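PDB 1WXQ: GTP-binding protein from Pyrococcus horikoshii, which probably binds GTP, and may hydrolyse nucleotide, as an Obg-type GTPase whose chain ends in a TGS domain. Local coordinates for residues V313-V325 / N337-S349. Numbering follows the deposited sequence.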
loop_
_atom_site.group_PDB
_atom_site.type_symbol
_atom_site.label_atom_id
_atom_site.label_comp_id
_atom_site.label_asym_id
_atom_site.label_seq_id
_atom_site.Cartn_x
_atom_site.Cartn_y
_atom_site.Cartn_z
ATOM N N VAL A 313 2.503 2.087 2.468
ATOM C CA VAL A 313 2.723 3.287 1.664
ATOM C C VAL A 313 4.170 3.578 1.273
ATOM O O VAL A 313 4.486 3.726 0.084
ATOM C CB VAL A 313 2.159 4.539 2.409
ATOM C CG1 VAL A 313 2.356 5.794 1.574
ATOM C CG2 VAL A 313 0.676 4.337 2.705
ATOM N N PHE A 314 5.031 3.665 2.286
ATOM C CA PHE A 314 6.448 3.982 2.119
ATOM C C PHE A 314 7.371 2.826 1.722
ATOM O O PHE A 314 8.383 3.030 1.060
ATOM C CB PHE A 314 6.985 4.585 3.418
ATOM C CG PHE A 314 6.232 5.795 3.886
ATOM C CD1 PHE A 314 5.959 6.854 3.007
ATOM C CD2 PHE A 314 5.807 5.888 5.210
ATOM C CE1 PHE A 314 5.266 7.995 3.442
ATOM C CE2 PHE A 314 5.115 7.020 5.665
ATOM C CZ PHE A 314 4.843 8.080 4.775
ATOM N N ASP A 315 7.036 1.614 2.138
ATOM C CA ASP A 315 7.877 0.467 1.841
ATOM C C ASP A 315 7.362 -0.404 0.713
ATOM O O ASP A 315 7.991 -0.486 -0.342
ATOM C CB ASP A 315 8.041 -0.381 3.094
ATOM C CG ASP A 315 9.174 -1.349 2.982
ATOM O OD1 ASP A 315 9.393 -1.865 1.866
ATOM O OD2 ASP A 315 9.837 -1.601 4.011
ATOM N N LEU A 316 6.235 -1.073 0.936
ATOM C CA LEU A 316 5.670 -1.937 -0.097
ATOM C C LEU A 316 5.606 -1.185 -1.414
ATOM O O LEU A 316 6.289 -1.511 -2.364
ATOM C CB LEU A 316 4.246 -2.359 0.249
ATOM C CG LEU A 316 3.836 -3.723 0.784
ATOM C CD1 LEU A 316 2.449 -4.026 0.205
ATOM C CD2 LEU A 316 4.817 -4.815 0.379
ATOM N N LEU A 317 4.766 -0.164 -1.450
ATOM C CA LEU A 317 4.585 0.618 -2.660
ATOM C C LEU A 317 5.721 1.594 -2.914
ATOM O O LEU A 317 5.822 2.154 -3.999
ATOM C CB LEU A 317 3.232 1.345 -2.591
ATOM C CG LEU A 317 2.089 0.366 -2.264
ATOM C CD1 LEU A 317 0.777 1.092 -2.163
ATOM C CD2 LEU A 317 2.022 -0.711 -3.329
ATOM N N LYS A 318 6.574 1.790 -1.914
ATOM C CA LYS A 318 7.715 2.686 -2.025
ATOM C C LYS A 318 7.358 4.106 -2.464
ATOM O O LYS A 318 8.004 4.688 -3.340
ATOM C CB LYS A 318 8.749 2.097 -2.988
ATOM C CG LYS A 318 9.297 0.741 -2.562
ATOM C CD LYS A 318 10.751 0.571 -2.990
ATOM C CE LYS A 318 10.930 0.693 -4.508
ATOM N NZ LYS A 318 12.367 0.740 -4.909
ATOM N N LEU A 319 6.316 4.664 -1.862
ATOM C CA LEU A 319 5.907 6.020 -2.182
ATOM C C LEU A 319 6.726 6.975 -1.314
ATOM O O LEU A 319 7.181 6.607 -0.231
ATOM C CB LEU A 319 4.415 6.190 -1.912
ATOM C CG LEU A 319 3.527 5.217 -2.700
ATOM C CD1 LEU A 319 2.109 5.251 -2.166
ATOM C CD2 LEU A 319 3.546 5.580 -4.179
ATOM N N ILE A 320 6.955 8.184 -1.812
ATOM C CA ILE A 320 7.700 9.193 -1.066
ATOM C C ILE A 320 6.911 10.482 -1.178
ATOM O O ILE A 320 6.330 10.760 -2.220
ATOM C CB ILE A 320 9.098 9.432 -1.665
ATOM C CG1 ILE A 320 8.974 9.796 -3.148
ATOM C CG2 ILE A 320 9.977 8.205 -1.458
ATOM C CD1 ILE A 320 10.281 10.317 -3.749
ATOM N N PRO A 321 6.864 11.281 -0.105
ATOM C CA PRO A 321 6.118 12.550 -0.148
ATOM C C PRO A 321 6.905 13.612 -0.948
ATOM O O PRO A 321 8.128 13.676 -0.871
ATOM C CB PRO A 321 5.976 12.937 1.333
ATOM C CG PRO A 321 6.392 11.694 2.106
ATOM C CD PRO A 321 7.443 11.064 1.229
ATOM N N VAL A 322 6.196 14.437 -1.713
ATOM C CA VAL A 322 6.823 15.474 -2.527
ATOM C C VAL A 322 5.887 16.683 -2.621
ATOM O O VAL A 322 4.688 16.529 -2.835
ATOM C CB VAL A 322 7.133 14.925 -3.944
ATOM C CG1 VAL A 322 7.550 16.052 -4.880
ATOM C CG2 VAL A 322 8.228 13.878 -3.856
ATOM N N TYR A 323 6.436 17.882 -2.467
ATOM C CA TYR A 323 5.628 19.107 -2.492
ATOM C C TYR A 323 5.996 20.110 -3.574
ATOM O O TYR A 323 7.107 20.635 -3.577
ATOM C CB TYR A 323 5.730 19.841 -1.151
ATOM C CG TYR A 323 5.299 19.043 0.057
ATOM C CD1 TYR A 323 6.094 18.016 0.567
ATOM C CD2 TYR A 323 4.117 19.357 0.726
ATOM C CE1 TYR A 323 5.724 17.329 1.724
ATOM C CE2 TYR A 323 3.742 18.677 1.881
ATOM C CZ TYR A 323 4.547 17.670 2.377
ATOM O OH TYR A 323 4.178 17.031 3.543
ATOM N N PRO A 324 5.060 20.398 -4.497
ATOM C CA PRO A 324 5.278 21.352 -5.589
ATOM C C PRO A 324 4.874 22.757 -5.167
ATOM O O PRO A 324 3.793 22.966 -4.608
ATOM C CB PRO A 324 4.379 20.820 -6.686
ATOM C CG PRO A 324 3.201 20.374 -5.917
ATOM C CD PRO A 324 3.832 19.621 -4.743
ATOM N N VAL A 325 5.749 23.715 -5.451
ATOM C CA VAL A 325 5.510 25.110 -5.115
ATOM C C VAL A 325 5.554 25.993 -6.358
ATOM O O VAL A 325 5.855 25.524 -7.462
ATOM C CB VAL A 325 6.571 25.629 -4.114
ATOM C CG1 VAL A 325 6.406 24.925 -2.769
ATOM C CG2 VAL A 325 7.968 25.394 -4.671
ATOM N N ASN A 337 -0.630 30.514 -0.954
ATOM C CA ASN A 337 -0.453 29.698 0.244
ATOM C C ASN A 337 0.872 28.934 0.188
ATOM O O ASN A 337 1.408 28.652 -0.871
ATOM C CB ASN A 337 -1.617 28.712 0.333
ATOM C CG ASN A 337 -2.917 29.466 0.258
ATOM O OD1 ASN A 337 -3.370 29.867 -0.807
ATOM N ND2 ASN A 337 -3.569 29.602 1.427
ATOM N N VAL A 338 1.423 28.627 1.380
ATOM C CA VAL A 338 2.718 27.952 1.417
ATOM C C VAL A 338 2.571 26.438 1.602
ATOM O O VAL A 338 1.771 25.960 2.394
ATOM C CB VAL A 338 3.522 28.539 2.576
ATOM C CG1 VAL A 338 2.659 28.569 3.836
ATOM C CG2 VAL A 338 4.750 27.692 2.834
ATOM N N LEU A 339 3.370 25.692 0.830
ATOM C CA LEU A 339 3.349 24.223 0.812
ATOM C C LEU A 339 1.931 23.666 0.805
ATOM O O LEU A 339 1.605 22.786 1.596
ATOM C CB LEU A 339 4.111 23.653 2.009
ATOM C CG LEU A 339 5.628 23.862 2.020
ATOM C CD1 LEU A 339 6.211 23.314 3.310
ATOM C CD2 LEU A 339 6.253 23.173 0.826
ATOM N N PRO A 340 1.074 24.162 -0.112
ATOM C CA PRO A 340 -0.332 23.765 -0.278
ATOM C C PRO A 340 -0.636 22.282 -0.498
ATOM O O PRO A 340 -1.536 21.737 0.146
ATOM C CB PRO A 340 -0.795 24.614 -1.465
ATOM C CG PRO A 340 0.068 25.831 -1.356
ATOM C CD PRO A 340 1.417 25.219 -1.080
ATOM N N HIS A 341 0.087 21.633 -1.406
ATOM C CA HIS A 341 -0.185 20.220 -1.668
ATOM C C HIS A 341 0.995 19.273 -1.530
ATOM O O HIS A 341 2.156 19.670 -1.629
ATOM C CB HIS A 341 -0.784 20.039 -3.061
ATOM C CG HIS A 341 -1.944 20.933 -3.336
ATOM N ND1 HIS A 341 -1.793 22.253 -3.699
ATOM C CD2 HIS A 341 -3.277 20.700 -3.294
ATOM C CE1 HIS A 341 -2.985 22.796 -3.872
ATOM N NE2 HIS A 341 -3.903 21.876 -3.633
ATOM N N VAL A 342 0.660 18.007 -1.308
ATOM C CA VAL A 342 1.647 16.951 -1.166
ATOM C C VAL A 342 1.225 15.786 -2.035
ATOM O O VAL A 342 0.049 15.422 -2.071
ATOM C CB VAL A 342 1.734 16.436 0.288
ATOM C CG1 VAL A 342 0.360 15.971 0.757
ATOM C CG2 VAL A 342 2.724 15.287 0.371
ATOM N N PHE A 343 2.184 15.189 -2.725
ATOM C CA PHE A 343 1.870 14.042 -3.563
ATOM C C PHE A 343 2.739 12.829 -3.253
ATOM O O PHE A 343 3.940 12.940 -2.985
ATOM C CB PHE A 343 1.985 14.427 -5.042
ATOM C CG PHE A 343 0.906 15.374 -5.498
ATOM C CD1 PHE A 343 -0.386 14.917 -5.730
ATOM C CD2 PHE A 343 1.168 16.734 -5.644
ATOM C CE1 PHE A 343 -1.408 15.804 -6.102
ATOM C CE2 PHE A 343 0.154 17.630 -6.013
ATOM C CZ PHE A 343 -1.133 17.163 -6.241
ATOM N N LEU A 344 2.098 11.669 -3.246
ATOM C CA LEU A 344 2.783 10.414 -3.016
ATOM C C LEU A 344 3.319 10.017 -4.397
ATOM O O LEU A 344 2.551 9.669 -5.297
ATOM C CB LEU A 344 1.784 9.367 -2.506
ATOM C CG LEU A 344 1.243 9.348 -1.062
ATOM C CD1 LEU A 344 0.463 8.069 -0.735
ATOM C CD2 LEU A 344 2.426 9.516 -0.119
HETATM N N MSE A 345 4.631 10.110 -4.571
HETATM C CA MSE A 345 5.274 9.748 -5.827
HETATM C C MSE A 345 5.990 8.406 -5.673
HETATM O O MSE A 345 6.506 8.088 -4.605
HETATM C CB MSE A 345 6.310 10.802 -6.218
HETATM C CG MSE A 345 5.775 12.222 -6.250
HETATM SE SE MSE A 345 4.183 12.317 -7.316
HETATM C CE MSE A 345 5.001 12.037 -9.057
ATOM N N LYS A 346 6.029 7.630 -6.747
ATOM C CA LYS A 346 6.727 6.375 -6.713
ATOM C C LYS A 346 8.206 6.653 -6.823
ATOM O O LYS A 346 8.646 7.535 -7.548
ATOM C CB LYS A 346 6.262 5.541 -7.905
ATOM C CG LYS A 346 7.075 4.255 -8.067
ATOM C CD LYS A 346 6.526 3.112 -7.211
ATOM C CE LYS A 346 7.369 1.839 -7.327
ATOM N NZ LYS A 346 6.713 0.747 -6.609
ATOM N N LYS A 347 9.042 5.957 -6.056
ATOM C CA LYS A 347 10.481 6.235 -6.124
ATOM C C LYS A 347 10.905 5.978 -7.569
ATOM O O LYS A 347 10.483 4.992 -8.186
ATOM C CB LYS A 347 11.280 5.349 -5.146
ATOM C CG LYS A 347 11.053 5.689 -3.662
ATOM C CD LYS A 347 11.963 4.883 -2.726
ATOM C CE LYS A 347 11.998 5.447 -1.279
ATOM N NZ LYS A 347 10.706 5.387 -0.486
ATOM N N GLY A 348 11.710 6.890 -8.109
ATOM C CA GLY A 348 12.159 6.783 -9.488
ATOM C C GLY A 348 11.453 7.842 -10.325
ATOM O O GLY A 348 11.735 8.035 -11.513
ATOM N N SER A 349 10.506 8.527 -9.691
ATOM C CA SER A 349 9.767 9.583 -10.357
ATOM C C SER A 349 10.709 10.758 -10.574
ATOM O O SER A 349 11.786 10.826 -9.977
ATOM C CB SER A 349 8.580 10.023 -9.499
ATOM O OG SER A 349 7.595 9.009 -9.451
#
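Strands 319-325 and 343-346 run antiparallel, with Ile-320 facing Met-345 and Val-322 facing Phe-343 in hydrogen-bonded pairs. Ile-320 N gives to Met-345 O (2.8 Å), and Met-345 N returns a nearly straight bond to Ile-320 O (3.0 Å, 170°). Phe-343 N bonds to Val-322 O at 2.8 Å, while the return from Val-322 N to Phe-343 O is weak. On one face, CD1 of Leu-344 meets CD1 of Leu-319 at 3.6 Å and also reaches CG1 of Val-313, which joins helix 305-316, in which Val-313 lies, to the sheet. On the other, CG of selenomethionine Met-345 lies against CB and CG2 of Val-322, and helix 351-358 covers that side through Leu-354. CG of Tyr-323 stands anti to its carbonyl carbon (chi1 -58°), laying the ring along Val-342. Val-342 CB sits over one ring face, 3.8 Å from the Tyr-323 centroid and 28° off the normal, a CH-pi contact, with CG2 over the same face toward the rim. Tyr-323 CB touches Leu-339 CD2 (3.9 Å). Were Tyr-323 an alanine, Val-342 would probably lose this ring and a gap would open toward His-48 and Pro-49. CD of Pro-324 comes in at the Phe-343 ring edge. At the opposite end, Lys-346 NZ bonds to Leu-317 O (3.1 Å) from above the carbonyl plane, and Lys-347 runs over Ile-320 CG2. Backbone bonds thus set the register, while the faces, apolar mid-ladder, pack separately: one against Val-313 and strand 68-77, the other against helix 351-358.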